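Ubiquinone biosynthesis protein UbiJ (Escherichia coli, PDB 6H6O) binds hydrophobic ubiquinone biosynthetic intermediates through its SCP2 domain, the part seen here, and is essential for the stability of the multienzyme Ubi complex that makes ubiquinone. Local coordinates at residues T28-S33 against V120-L125; A35-R40 against F63-V68; L89-D94 against S104-V109. One frame throughout, in Å; residues are numbered along the deposited sequence. Where two conformers were deposited one is given.

Contact 1 (T28-S33 against V120-L125); sequences TFLYRS and VALADL. With CA (calcium ion), chain H.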
ATOM      1  N   THR A  28      -6.443  -6.987 -10.924  1.00 16.98           N
ATOM      2  CA  THR A  28      -7.474  -7.922 -10.455  1.00 17.39           C
ATOM      3  C   THR A  28      -8.785  -7.185 -10.131  1.00 22.42           C
ATOM      4  O   THR A  28      -9.873  -7.686 -10.435  1.00 24.26           O
ATOM      5  CB  THR A  28      -6.961  -8.731  -9.248  1.00 21.98           C
ATOM      6  OG1 THR A  28      -5.710  -9.338  -9.590  1.00 25.10           O
ATOM      7  CG2 THR A  28      -7.965  -9.803  -8.792  1.00 27.79           C
ATOM      8  N   PHE A  29      -8.682  -5.990  -9.552  1.00 18.92           N
ATOM      9  CA  PHE A  29      -9.854  -5.213  -9.141  1.00 21.06           C
ATOM     10  C   PHE A  29     -10.610  -4.535 -10.303  1.00 21.94           C
ATOM     11  O   PHE A  29     -11.856  -4.575 -10.347  1.00 21.11           O
ATOM     12  CB  PHE A  29      -9.445  -4.185  -8.067  1.00 23.71           C
ATOM     13  CG  PHE A  29     -10.559  -3.361  -7.457  1.00 26.96           C
ATOM     14  CD1 PHE A  29     -11.588  -3.971  -6.738  1.00 33.12           C
ATOM     15  CD2 PHE A  29     -10.561  -1.975  -7.572  1.00 30.01           C
ATOM     16  CE1 PHE A  29     -12.605  -3.204  -6.148  1.00 34.98           C
ATOM     17  CE2 PHE A  29     -11.596  -1.212  -7.007  1.00 34.25           C
ATOM     18  CZ  PHE A  29     -12.606  -1.831  -6.297  1.00 32.64           C
ATOM     19  N   LEU A  30      -9.860  -3.975 -11.258  1.00 18.05           N
ATOM     20  CA  LEU A  30     -10.398  -3.165 -12.348  1.00 17.55           C
ATOM     21  C   LEU A  30     -10.476  -3.811 -13.714  1.00 21.92           C
ATOM     22  O   LEU A  30     -11.378  -3.463 -14.470  1.00 21.77           O
ATOM     23  CB  LEU A  30      -9.593  -1.850 -12.472  1.00 18.24           C
ATOM     24  CG  LEU A  30      -9.479  -0.960 -11.219  1.00 23.11           C
ATOM     25  CD1 LEU A  30      -8.537   0.193 -11.477  1.00 22.80           C
ATOM     26  CD2 LEU A  30     -10.873  -0.430 -10.739  1.00 25.64           C
ATOM     27  N   TYR A  31      -9.550  -4.715 -14.056  1.00 18.29           N
ATOM     28  CA  TYR A  31      -9.488  -5.292 -15.401  1.00 18.16           C
ATOM     29  C   TYR A  31      -9.972  -6.726 -15.556  1.00 22.50           C
ATOM     30  O   TYR A  31     -10.064  -7.205 -16.693  1.00 24.37           O
ATOM     31  CB  TYR A  31      -8.046  -5.193 -15.928  1.00 18.54           C
ATOM     32  CG  TYR A  31      -7.731  -3.843 -16.513  1.00 19.33           C
ATOM     33  CD1 TYR A  31      -7.354  -2.776 -15.698  1.00 20.22           C
ATOM     34  CD2 TYR A  31      -7.831  -3.619 -17.885  1.00 20.02           C
ATOM     35  CE1 TYR A  31      -7.081  -1.519 -16.238  1.00 19.23           C
ATOM     36  CE2 TYR A  31      -7.520  -2.386 -18.437  1.00 20.16           C
ATOM     37  CZ  TYR A  31      -7.141  -1.342 -17.612  1.00 24.07           C
ATOM     38  OH  TYR A  31      -6.831  -0.140 -18.169  1.00 21.46           O
ATOM     39  N   ARG A  32     -10.251  -7.424 -14.449  1.00 18.30           N
ATOM     40  CA  ARG A  32     -10.670  -8.824 -14.532  1.00 19.60           C
ATOM     41  C   ARG A  32     -12.095  -8.966 -15.121  1.00 23.66           C
ATOM     42  O   ARG A  32     -12.340  -9.898 -15.885  1.00 24.37           O
ATOM     43  CB  ARG A  32     -10.589  -9.481 -13.143  1.00 21.27           C
ATOM     44  CG  ARG A  32     -10.901 -10.968 -13.089  1.00 34.90           C
ATOM     45  CD  ARG A  32     -10.638 -11.505 -11.692  1.00 46.83           C
ATOM     46  NE  ARG A  32     -10.987 -12.924 -11.572  1.00 66.92           N
ATOM     47  CZ  ARG A  32     -10.141 -13.930 -11.781  1.00 85.96           C
ATOM     48  NH1 ARG A  32     -10.551 -15.186 -11.656  1.00 74.94           N
ATOM     49  NH2 ARG A  32      -8.882 -13.688 -12.127  1.00 76.70           N
ATOM     50  N   SER A  33     -13.009  -8.049 -14.773  1.00 19.00           N
ATOM     51  CA  SER A  33     -14.390  -8.169 -15.232  1.00 18.21           C
ATOM     52  C   SER A  33     -14.659  -7.550 -16.606  1.00 21.27           C
ATOM     53  O   SER A  33     -14.502  -6.338 -16.775  1.00 20.21           O
ATOM     54  CB  SER A  33     -15.358  -7.617 -14.203  1.00 20.21           C
ATOM     55  OG  SER A  33     -16.675  -7.690 -14.732  1.00 21.74           O
ATOM     56  N   VAL A 120     -12.063   7.276 -10.535  1.00 16.80           N
ATOM     57  CA  VAL A 120     -12.947   7.151  -9.362  1.00 17.39           C
ATOM     58  C   VAL A 120     -14.299   6.494  -9.786  1.00 21.94           C
ATOM     59  O   VAL A 120     -14.773   5.573  -9.111  1.00 22.44           O
ATOM     60  CB  VAL A 120     -13.088   8.523  -8.627  1.00 21.35           C
ATOM     61  CG1 VAL A 120     -14.171   8.491  -7.536  1.00 22.82           C
ATOM     62  CG2 VAL A 120     -11.737   8.980  -8.063  1.00 20.14           C
ATOM     63  N   ALA A 121     -14.864   6.928 -10.935  1.00 19.74           N
ATOM     64  CA  ALA A 121     -16.094   6.355 -11.502  1.00 20.21           C
ATOM     65  C   ALA A 121     -15.874   4.856 -11.792  1.00 22.22           C
ATOM     66  O   ALA A 121     -16.743   4.046 -11.470  1.00 21.60           O
ATOM     67  CB  ALA A 121     -16.481   7.090 -12.771  1.00 21.03           C
ATOM     68  N   LEU A 122     -14.713   4.484 -12.375  1.00 18.09           N
ATOM     69  CA  LEU A 122     -14.359   3.087 -12.654  1.00 17.37           C
ATOM     70  C   LEU A 122     -14.257   2.279 -11.361  1.00 21.83           C
ATOM     71  O   LEU A 122     -14.853   1.196 -11.295  1.00 19.88           O
ATOM     72  CB  LEU A 122     -13.054   2.972 -13.494  1.00 16.34           C
ATOM     73  CG  LEU A 122     -12.440   1.569 -13.674  1.00 19.10           C
ATOM     74  CD1 LEU A 122     -13.409   0.592 -14.350  1.00 19.37           C
ATOM     75  CD2 LEU A 122     -11.110   1.642 -14.426  1.00 18.46           C
ATOM     76  N   ALA A 123     -13.549   2.796 -10.327  1.00 18.13           N
ATOM     77  CA  ALA A 123     -13.432   2.092  -9.040  1.00 18.89           C
ATOM     78  C   ALA A 123     -14.823   1.890  -8.394  1.00 23.59           C
ATOM     79  O   ALA A 123     -15.089   0.816  -7.833  1.00 22.77           O
ATOM     80  CB  ALA A 123     -12.508   2.859  -8.101  1.00 19.88           C
ATOM     81  N   ASP A 124     -15.704   2.916  -8.509  1.00 20.53           N
ATOM     82  CA  ASP A 124     -17.073   2.858  -7.984  1.00 21.46           C
ATOM     83  C   ASP A 124     -17.855   1.726  -8.690  1.00 22.46           C
ATOM     84  O   ASP A 124     -18.472   0.895  -8.027  1.00 21.06           O
ATOM     85  CB  ASP A 124     -17.780   4.212  -8.178  1.00 24.73           C
ATOM     86  CG  ASP A 124     -19.064   4.389  -7.366  1.00 39.03           C
ATOM     87  OD1 ASP A 124     -19.335   3.540  -6.491  1.00 38.18           O
ATOM     88  OD2 ASP A 124     -19.789   5.388  -7.603  1.00 48.54           O
ATOM     89  N   LEU A 125     -17.723   1.633 -10.029  1.00 19.73           N
ATOM     90  CA  LEU A 125     -18.410   0.595 -10.794  1.00 19.98           C
ATOM     91  C   LEU A 125     -17.801  -0.780 -10.545  1.00 21.37           C
ATOM     92  O   LEU A 125     -18.525  -1.777 -10.592  1.00 19.67           O
ATOM     93  CB  LEU A 125     -18.433   0.944 -12.281  1.00 20.00           C
ATOM     94  CG  LEU A 125     -19.371   2.128 -12.637  1.00 23.74           C
ATOM     95  CD1 LEU A 125     -19.144   2.602 -14.053  1.00 23.30           C
ATOM     96  CD2 LEU A 125     -20.857   1.762 -12.455  1.00 24.00           C
TER
HETATM   97 CA    CA H 206     -18.189   3.472  -4.083  1.00 58.27          CA
HETATM   98  O   HOH W   1     -15.699   3.255  -4.743  1.00 47.67           O
HETATM   99  O   HOH W   2     -20.660   2.763  -4.076  1.00 61.90           O
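Leu30 and Leu122 meet through their branched ends: CD2 of Leu30 sits 3.9 Å from CG of Leu122, the two side chains lying obliquely to each other. The same Leu30 methyl also rests on the helix backbone, with CD2 4.0 Å from CA of Ala123. Leu30 has CG opposite its own carbonyl carbon (chi1 -56°), and from there its methyls point across to helix 113-128. Leu122 does the reverse, with CG anti to the backbone N (chi1 171°), which swings its isobutyl group round to Leu30 although its CB does not face that way. Phe29 comes in alongside: CZ of its ring lies 3.9 Å from Ala123 O, approaching obliquely, and CE2 is 4.3 Å from Ala123 CB. Small Ala123 therefore takes both neighbours, aromatic and aliphatic. Beyond the ring, Phe14 of the second subunit meets Phe29. On the other side of helix 113-128, Asp124 turns away from this packing and gives OD1 to a calcium ion at 2.7 Å, a site completed in the protein by Arg93 O and Glu127. The arrangement is apolar helix-helix packing within the SCP2 domain, joining the C-terminal end of helix 14-30 to helix 113-128.

Contact 2 (A35-R40 against F63-V68); sequences ALKTAR and FSERQV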
ATOM      1  N   ALA A  35     -17.533  -6.803 -17.714  1.00 16.81           N
ATOM      2  CA  ALA A  35     -18.663  -5.879 -17.569  1.00 17.42           C
ATOM      3  C   ALA A  35     -18.211  -4.399 -17.490  1.00 19.76           C
ATOM      4  O   ALA A  35     -19.002  -3.506 -17.795  1.00 19.37           O
ATOM      5  CB  ALA A  35     -19.491  -6.236 -16.337  1.00 18.84           C
ATOM      6  N   LEU A  36     -16.967  -4.157 -17.037  1.00 16.12           N
ATOM      7  CA  LEU A  36     -16.425  -2.797 -16.866  1.00 15.65           C
ATOM      8  C   LEU A  36     -15.792  -2.174 -18.116  1.00 19.64           C
ATOM      9  O   LEU A  36     -15.287  -1.042 -18.048  1.00 17.84           O
ATOM     10  CB  LEU A  36     -15.413  -2.784 -15.708  1.00 15.50           C
ATOM     11  CG  LEU A  36     -15.903  -3.253 -14.348  1.00 19.40           C
ATOM     12  CD1 LEU A  36     -14.773  -3.237 -13.352  1.00 19.25           C
ATOM     13  CD2 LEU A  36     -17.059  -2.392 -13.849  1.00 20.49           C
ATOM     14  N   LYS A  37     -15.803  -2.903 -19.239  1.00 18.66           N
ATOM     15  CA  LYS A  37     -15.158  -2.461 -20.477  1.00 18.79           C
ATOM     16  C   LYS A  37     -15.480  -1.009 -20.879  1.00 18.61           C
ATOM     17  O   LYS A  37     -14.550  -0.256 -21.157  1.00 18.70           O
ATOM     18  CB  LYS A  37     -15.442  -3.423 -21.636  1.00 24.02           C
ATOM     19  CG  LYS A  37     -14.483  -3.216 -22.815  1.00 47.67           C
ATOM     20  CD  LYS A  37     -14.742  -4.139 -23.985  1.00 62.86           C
ATOM     21  CE  LYS A  37     -13.639  -4.032 -25.015  1.00 79.47           C
ATOM     22  NZ  LYS A  37     -13.890  -4.941 -26.167  1.00 90.09           N
ATOM     23  N   THR A  38     -16.767  -0.596 -20.866  1.00 16.31           N
ATOM     24  CA  THR A  38     -17.097   0.786 -21.297  1.00 16.43           C
ATOM     25  C   THR A  38     -16.560   1.846 -20.332  1.00 21.07           C
ATOM     26  O   THR A  38     -16.189   2.943 -20.769  1.00 21.20           O
ATOM     27  CB  THR A  38     -18.581   0.973 -21.575  1.00 19.53           C
ATOM     28  OG1 THR A  38     -19.281   0.805 -20.354  1.00 21.35           O
ATOM     29  CG2 THR A  38     -19.107   0.032 -22.662  1.00 17.72           C
ATOM     30  N   ALA A  39     -16.495   1.513 -19.023  1.00 17.86           N
ATOM     31  CA  ALA A  39     -15.957   2.423 -18.014  1.00 17.08           C
ATOM     32  C   ALA A  39     -14.433   2.524 -18.173  1.00 20.18           C
ATOM     33  O   ALA A  39     -13.890   3.619 -18.067  1.00 19.36           O
ATOM     34  CB  ALA A  39     -16.313   1.923 -16.627  1.00 17.89           C
ATOM     35  N   ARG A  40     -13.745   1.408 -18.470  1.00 15.44           N
ATOM     36  CA  ARG A  40     -12.282   1.444 -18.687  1.00 16.54           C
ATOM     37  C   ARG A  40     -11.913   2.206 -19.954  1.00 20.05           C
ATOM     38  O   ARG A  40     -10.866   2.866 -19.974  1.00 19.53           O
ATOM     39  CB  ARG A  40     -11.689   0.044 -18.748  1.00 16.71           C
ATOM     40  CG  ARG A  40     -11.712  -0.659 -17.396  1.00 16.50           C
ATOM     41  CD  ARG A  40     -10.945  -1.969 -17.381  1.00 18.06           C
ATOM     42  NE  ARG A  40     -11.358  -2.877 -18.456  1.00 20.70           N
ATOM     43  CZ  ARG A  40     -12.100  -3.969 -18.292  1.00 29.04           C
ATOM     44  NH1 ARG A  40     -12.503  -4.335 -17.078  1.00 15.72           N
ATOM     45  NH2 ARG A  40     -12.436  -4.708 -19.334  1.00 22.13           N
ATOM     46  N   PHE A  63      -2.839   3.379 -18.513  1.00 16.10           N
ATOM     47  CA  PHE A  63      -4.000   2.567 -18.861  1.00 15.39           C
ATOM     48  C   PHE A  63      -4.029   2.088 -20.316  1.00 21.10           C
ATOM     49  O   PHE A  63      -4.040   2.907 -21.235  1.00 20.10           O
ATOM     50  CB  PHE A  63      -5.299   3.314 -18.507  1.00 16.61           C
ATOM     51  CG  PHE A  63      -5.427   3.679 -17.049  1.00 17.32           C
ATOM     52  CD1 PHE A  63      -6.024   2.800 -16.144  1.00 19.08           C
ATOM     53  CD2 PHE A  63      -4.955   4.901 -16.575  1.00 17.12           C
ATOM     54  CE1 PHE A  63      -6.127   3.130 -14.776  1.00 19.56           C
ATOM     55  CE2 PHE A  63      -5.057   5.231 -15.218  1.00 20.87           C
ATOM     56  CZ  PHE A  63      -5.650   4.342 -14.324  1.00 18.89           C
ATOM     57  N   SER A  64      -4.049   0.755 -20.523  1.00 18.44           N
ATOM     58  CA  SER A  64      -4.182   0.173 -21.859  0.62 19.14           C
ATOM     59  C   SER A  64      -5.487  -0.658 -21.889  1.00 22.23           C
ATOM     60  O   SER A  64      -6.202  -0.689 -20.884  1.00 21.12           O
ATOM     61  CB  SER A  64      -2.940  -0.631 -22.256  0.62 23.76           C
ATOM     62  OG  SER A  64      -2.783  -1.830 -21.521  0.62 31.15           O
ATOM     63  N   GLU A  65      -5.822  -1.284 -23.024  1.00 17.57           N
ATOM     64  CA  GLU A  65      -7.066  -2.050 -23.145  1.00 17.83           C
ATOM     65  C   GLU A  65      -7.117  -3.293 -22.221  1.00 21.82           C
ATOM     66  O   GLU A  65      -8.148  -3.542 -21.629  1.00 21.75           O
ATOM     67  CB  GLU A  65      -7.376  -2.426 -24.600  1.00 20.29           C
ATOM     68  CG  GLU A  65      -8.827  -2.854 -24.791  1.00 31.96           C
ATOM     69  CD  GLU A  65      -9.141  -3.635 -26.050  1.00 62.85           C
ATOM     70  OE1 GLU A  65     -10.227  -3.406 -26.634  1.00 67.02           O
ATOM     71  OE2 GLU A  65      -8.321  -4.500 -26.432  1.00 57.10           O
ATOM     72  N   ARG A  66      -6.025  -4.025 -22.060  1.00 19.25           N
ATOM     73  CA  ARG A  66      -6.079  -5.268 -21.271  1.00 19.38           C
ATOM     74  C   ARG A  66      -5.532  -5.144 -19.858  1.00 22.58           C
ATOM     75  O   ARG A  66      -5.740  -6.052 -19.042  1.00 20.40           O
ATOM     76  CB  ARG A  66      -5.391  -6.409 -22.032  1.00 23.30           C
ATOM     77  CG  ARG A  66      -6.143  -6.788 -23.315  1.00 34.39           C
ATOM     78  CD  ARG A  66      -5.833  -8.208 -23.764  1.00 50.69           C
ATOM     79  NE  ARG A  66      -4.553  -8.310 -24.468  1.00 61.57           N
ATOM     80  CZ  ARG A  66      -4.428  -8.432 -25.787  1.00 78.66           C
ATOM     81  NH1 ARG A  66      -5.506  -8.470 -26.563  1.00 64.96           N
ATOM     82  NH2 ARG A  66      -3.226  -8.523 -26.340  1.00 68.63           N
ATOM     83  N   GLN A  67      -4.823  -4.045 -19.565  1.00 19.58           N
ATOM     84  CA  GLN A  67      -4.297  -3.843 -18.219  1.00 19.15           C
ATOM     85  C   GLN A  67      -3.880  -2.425 -17.963  1.00 22.07           C
ATOM     86  O   GLN A  67      -3.775  -1.620 -18.906  1.00 19.36           O
ATOM     87  CB  GLN A  67      -3.075  -4.758 -17.982  1.00 20.98           C
ATOM     88  CG  GLN A  67      -1.835  -4.401 -18.815  1.00 25.52           C
ATOM     89  CD  GLN A  67      -0.747  -5.427 -18.648  1.00 48.96           C
ATOM     90  OE1 GLN A  67       0.058  -5.342 -17.723  1.00 49.51           O
ATOM     91  NE2 GLN A  67      -0.669  -6.378 -19.568  1.00 37.01           N
ATOM     92  N   VAL A  68      -3.570  -2.149 -16.684  1.00 17.30           N
ATOM     93  CA  VAL A  68      -2.956  -0.892 -16.258  1.00 16.44           C
ATOM     94  C   VAL A  68      -1.551  -1.291 -15.795  1.00 19.65           C
ATOM     95  O   VAL A  68      -1.358  -2.328 -15.125  1.00 18.84           O
ATOM     96  CB  VAL A  68      -3.757  -0.131 -15.157  1.00 19.97           C
ATOM     97  CG1 VAL A  68      -4.064  -1.031 -13.954  1.00 19.92           C
ATOM     98  CG2 VAL A  68      -3.037   1.154 -14.711  1.00 19.59           C
TER
HETATM   99  O   HOH W   3     -10.682  -2.592 -21.294  1.00 25.07           O
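The guanidinium group of Arg40 looks across to the 63-68 turn with its edge, where water 3 lies in its plane. One face is laid against the backbone of its own segment: Leu36 C sits 4.0 Å above the plane, over the centre, while Lys37 N is nearer the rim. The water takes a hydrogen bond from Arg40 NE at 2.9 Å and gives one to Glu65 O at 2.7 Å, bridging helix 37-41 to the backbone of the turn. Arg40 reaches the water by a bend in its chain at chi3 (-53°), which folds the group back over the start of its own helix. Its NH1 is used elsewhere, on the carbonyl oxygens of Leu30 and Ser33, so the group is held from two sides of the guanidinium and is unlikely to turn freely. The other flat group, the Phe63 ring, carries Val68 CG2 on one face, 3.6 Å above the plane and toward the rim.

Farther out, Lys37 and Glu65 approach each other as extended chains at an oblique angle. Lys37 NZ is 4.0 Å from Glu65 OE1, a long salt bridge between two exposed residues, and Lys37 CE is slightly closer to the same oxygen. The turn itself is closed by Gln67 O, which accepts from Ser64 N and, in one of the two conformers deposited for Ser64, from its OG; that second bond is less certain. Tyr31 packs against Arg40, Phe63 and Val68 and gives its OH to Ser64 O, filling in between the two segments. Altogether this is a water-bridged surface contact between a short helix and the turn of a beta hairpin, strands 58-63 and 68-71, at one margin of the SCP2-domain sheet.

Contact 3 (L89-D94 against S104-V109); sequences LPKLRD and SGELEV. With CA (calcium ion), chain H.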
ATOM      1  N   LEU A  89      -7.362   7.913   0.046  1.00 38.76           N
ATOM      2  CA  LEU A  89      -7.786   6.732  -0.737  1.00 40.11           C
ATOM      3  C   LEU A  89      -9.102   6.066  -0.239  1.00 45.20           C
ATOM      4  O   LEU A  89     -10.015   5.930  -1.053  1.00 45.07           O
ATOM      5  CB  LEU A  89      -6.636   5.700  -0.854  1.00 40.88           C
ATOM      6  CG  LEU A  89      -6.908   4.367  -1.565  1.00 46.84           C
ATOM      7  CD1 LEU A  89      -7.185   4.564  -3.057  1.00 47.08           C
ATOM      8  CD2 LEU A  89      -5.735   3.407  -1.373  1.00 50.42           C
ATOM      9  N   PRO A  90      -9.292   5.704   1.057  1.00 43.12           N
ATOM     10  CA  PRO A  90     -10.590   5.115   1.452  1.00 43.66           C
ATOM     11  C   PRO A  90     -11.783   6.079   1.340  1.00 48.43           C
ATOM     12  O   PRO A  90     -12.930   5.643   1.463  1.00 48.74           O
ATOM     13  CB  PRO A  90     -10.354   4.643   2.890  1.00 46.37           C
ATOM     14  CG  PRO A  90      -9.244   5.473   3.384  1.00 50.78           C
ATOM     15  CD  PRO A  90      -8.369   5.794   2.210  1.00 45.05           C
ATOM     16  N   LYS A  91     -11.521   7.381   1.084  1.00 44.24           N
ATOM     17  CA  LYS A  91     -12.575   8.403   0.947  1.00 43.40           C
ATOM     18  C   LYS A  91     -13.081   8.541  -0.481  1.00 46.16           C
ATOM     19  O   LYS A  91     -14.143   9.133  -0.680  1.00 46.63           O
ATOM     20  CB  LYS A  91     -12.095   9.781   1.429  1.00 44.67           C
ATOM     21  CG  LYS A  91     -11.727   9.848   2.900  1.00 51.73           C
ATOM     22  CD  LYS A  91     -11.137  11.174   3.259  1.00 59.23           C
ATOM     23  CE  LYS A  91     -10.689  11.193   4.697  1.00 64.81           C
ATOM     24  NZ  LYS A  91     -10.196  12.531   5.088  1.00 70.32           N
ATOM     25  N   LEU A  92     -12.297   8.095  -1.475  1.00 40.60           N
ATOM     26  CA  LEU A  92     -12.652   8.210  -2.884  1.00 39.47           C
ATOM     27  C   LEU A  92     -13.746   7.192  -3.303  1.00 44.08           C
ATOM     28  O   LEU A  92     -13.555   6.408  -4.234  1.00 43.23           O
ATOM     29  CB  LEU A  92     -11.384   8.140  -3.774  1.00 38.57           C
ATOM     30  CG  LEU A  92     -10.364   9.286  -3.618  1.00 42.69           C
ATOM     31  CD1 LEU A  92      -9.049   8.955  -4.315  1.00 41.85           C
ATOM     32  CD2 LEU A  92     -10.894  10.574  -4.188  1.00 44.50           C
ATOM     33  N   ARG A  93     -14.908   7.244  -2.618  1.00 41.83           N
ATOM     34  CA  ARG A  93     -16.057   6.356  -2.840  1.00 41.55           C
ATOM     35  C   ARG A  93     -16.802   6.639  -4.146  1.00 43.69           C
ATOM     36  O   ARG A  93     -17.277   5.699  -4.786  1.00 43.25           O
ATOM     37  CB  ARG A  93     -17.027   6.403  -1.648  1.00 43.50           C
ATOM     38  CG  ARG A  93     -16.420   5.898  -0.343  1.00 57.25           C
ATOM     39  CD  ARG A  93     -17.312   6.185   0.850  1.00 70.91           C
ATOM     40  NE  ARG A  93     -16.711   5.718   2.101  1.00 83.59           N
ATOM     41  CZ  ARG A  93     -15.931   6.458   2.886  1.00101.76           C
ATOM     42  NH1 ARG A  93     -15.431   5.949   4.003  1.00 89.65           N
ATOM     43  NH2 ARG A  93     -15.645   7.713   2.557  1.00 91.18           N
ATOM     44  N   ASP A  94     -16.920   7.926  -4.529  1.00 38.71           N
ATOM     45  CA  ASP A  94     -17.623   8.367  -5.743  1.00 38.08           C
ATOM     46  C   ASP A  94     -17.207   9.791  -6.140  1.00 42.03           C
ATOM     47  O   ASP A  94     -16.425  10.418  -5.420  1.00 41.38           O
ATOM     48  CB  ASP A  94     -19.162   8.281  -5.552  1.00 40.67           C
ATOM     49  CG  ASP A  94     -19.692   8.830  -4.237  1.00 52.75           C
ATOM     50  OD1 ASP A  94     -19.202   9.896  -3.794  1.00 52.74           O
ATOM     51  OD2 ASP A  94     -20.631   8.222  -3.677  1.00 60.83           O
ATOM     52  N   SER A 104     -11.991  20.859  -0.536  1.00 23.97           N
ATOM     53  CA  SER A 104     -11.333  21.015   0.759  1.00 24.53           C
ATOM     54  C   SER A 104      -9.795  21.128   0.669  1.00 27.20           C
ATOM     55  O   SER A 104      -9.151  21.452   1.669  1.00 27.65           O
ATOM     56  CB  SER A 104     -11.724  19.867   1.688  1.00 27.45           C
ATOM     57  OG  SER A 104     -11.170  18.647   1.221  1.00 29.37           O
ATOM     58  N   GLY A 105      -9.235  20.833  -0.499  1.00 22.47           N
ATOM     59  CA  GLY A 105      -7.788  20.859  -0.698  1.00 23.35           C
ATOM     60  C   GLY A 105      -7.081  19.612  -0.181  1.00 28.71           C
ATOM     61  O   GLY A 105      -5.847  19.571  -0.127  1.00 28.04           O
ATOM     62  N   GLU A 106      -7.853  18.576   0.210  1.00 25.54           N
ATOM     63  CA  GLU A 106      -7.312  17.286   0.661  1.00 24.99           C
ATOM     64  C   GLU A 106      -6.686  16.544  -0.527  1.00 28.23           C
ATOM     65  O   GLU A 106      -5.745  15.772  -0.355  1.00 27.31           O
ATOM     66  CB  GLU A 106      -8.394  16.425   1.303  1.00 26.65           C
ATOM     67  CG  GLU A 106      -8.760  16.864   2.707  1.00 38.33           C
ATOM     68  CD  GLU A 106      -9.859  16.041   3.337  1.00 67.22           C
ATOM     69  OE1 GLU A 106     -11.003  16.540   3.444  1.00 64.13           O
ATOM     70  OE2 GLU A 106      -9.579  14.876   3.694  1.00 65.82           O
ATOM     71  N   LEU A 107      -7.199  16.795  -1.726  1.00 23.85           N
ATOM     72  CA  LEU A 107      -6.674  16.234  -2.964  1.00 24.64           C
ATOM     73  C   LEU A 107      -6.435  17.382  -3.942  1.00 27.46           C
ATOM     74  O   LEU A 107      -7.360  18.136  -4.221  1.00 26.81           O
ATOM     75  CB  LEU A 107      -7.652  15.216  -3.577  1.00 25.22           C
ATOM     76  CG  LEU A 107      -7.177  14.567  -4.879  1.00 31.83           C
ATOM     77  CD1 LEU A 107      -6.531  13.230  -4.631  1.00 33.03           C
ATOM     78  CD2 LEU A 107      -8.299  14.392  -5.822  1.00 37.44           C
ATOM     79  N   GLU A 108      -5.205  17.524  -4.432  1.00 22.99           N
ATOM     80  CA  GLU A 108      -4.853  18.558  -5.406  1.00 22.42           C
ATOM     81  C   GLU A 108      -4.756  17.894  -6.768  1.00 24.66           C
ATOM     82  O   GLU A 108      -4.142  16.834  -6.895  1.00 22.73           O
ATOM     83  CB  GLU A 108      -3.521  19.237  -5.033  1.00 24.72           C
ATOM     84  CG  GLU A 108      -3.163  20.412  -5.924  1.00 38.67           C
ATOM     85  CD  GLU A 108      -1.726  20.894  -5.852  1.00 62.14           C
ATOM     86  OE1 GLU A 108      -1.148  20.904  -4.741  1.00 52.55           O
ATOM     87  OE2 GLU A 108      -1.193  21.299  -6.910  1.00 52.40           O
ATOM     88  N   VAL A 109      -5.388  18.502  -7.779  1.00 20.66           N
ATOM     89  CA  VAL A 109      -5.372  17.972  -9.147  1.00 21.09           C
ATOM     90  C   VAL A 109      -4.679  18.939 -10.112  1.00 27.29           C
ATOM     91  O   VAL A 109      -4.975  20.132 -10.130  1.00 27.37           O
ATOM     92  CB  VAL A 109      -6.782  17.571  -9.663  1.00 25.44           C
ATOM     93  CG1 VAL A 109      -6.703  16.952 -11.059  1.00 25.08           C
ATOM     94  CG2 VAL A 109      -7.477  16.610  -8.706  1.00 25.28           C
TER
HETATM   95 CA    CA H 206     -18.189   3.472  -4.083  1.00 58.27          CA
HETATM   96  O   HOH W   1     -15.699   3.255  -4.743  1.00 47.67           O
HETATM   97  O   HOH W   2     -20.660   2.763  -4.076  1.00 61.90           O
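Lys91 NZ gives a hydrogen bond of 2.8 Å to Glu106 OE2, and the pair is a salt bridge. The amine meets the oxygen nearly in line with its C-O bond, end-on to the carboxylate, and the two side chains cross at about a right angle. With CG anti to the carbonyl carbon (chi1 -63°) and the chain stretched beyond it, Lys91 carries its ammonium out from the 3-10 turn at 89-91 toward Glu106. Glu106 starts out in the same sense and is extended to CD. With an alanine here instead of Lys91, Glu106 OE2 would probably lose its charged mate and the carboxylate would be held less firmly. The other oxygen, Glu106 OE1, lies 3.1 Å from Ser104 OG, whose hydroxyl is hydrogen-bonded to Leu101 O in helix 95-104.

Behind this bridge stands that same helix, which links the two segments and leads into strand 107-111, an outermost strand of the chain's mixed SCP2-domain sheet, next to and antiparallel to strand 80-84. Its C-terminal end is finished by Gly105 in a Schellman motif, with the positive phi that suits glycine, and this places Glu106 just past the turn. Leu92 and Leu107 both rest on Leu98 of that helix, and Leu92, at the centre of an inverse gamma turn, also touches Leu101. At the other end Asp94 is the N-cap, its OD1 accepting from Gln97 N. One residue earlier, Arg93 O binds a calcium ion at 2.5 Å, with Asp124 and Glu127 of helix 113-128 as the other protein ligands. The Arg93 guanidinium folds back over its own turn, Pro90 O lying 3.4 Å above the centre of its plane.

In the fold
All three contacts belong to the lipid-binding SCP2 domain. Along the chain, contact 1 closes the widest loop, and contacts 2 and 3 are nested in it one after the other. Contacts 1 and 2 have centres about 8 Å apart and touch directly; helices 14-30 and 37-41 follow each other through a short linker, and Tyr31 of contact 1 reaches the turn of contact 2. Contact 3 lies about 17 Å from contact 1, centre to centre, yet shares a calcium ion and both its waters with it. Contacts 2 and 3, about 22 Å apart, sit on opposite sides of the chain's centre. Helix 113-128 thus packs on helices 14-30 and 37-41 and shares calcium with the loop before helix 95-104.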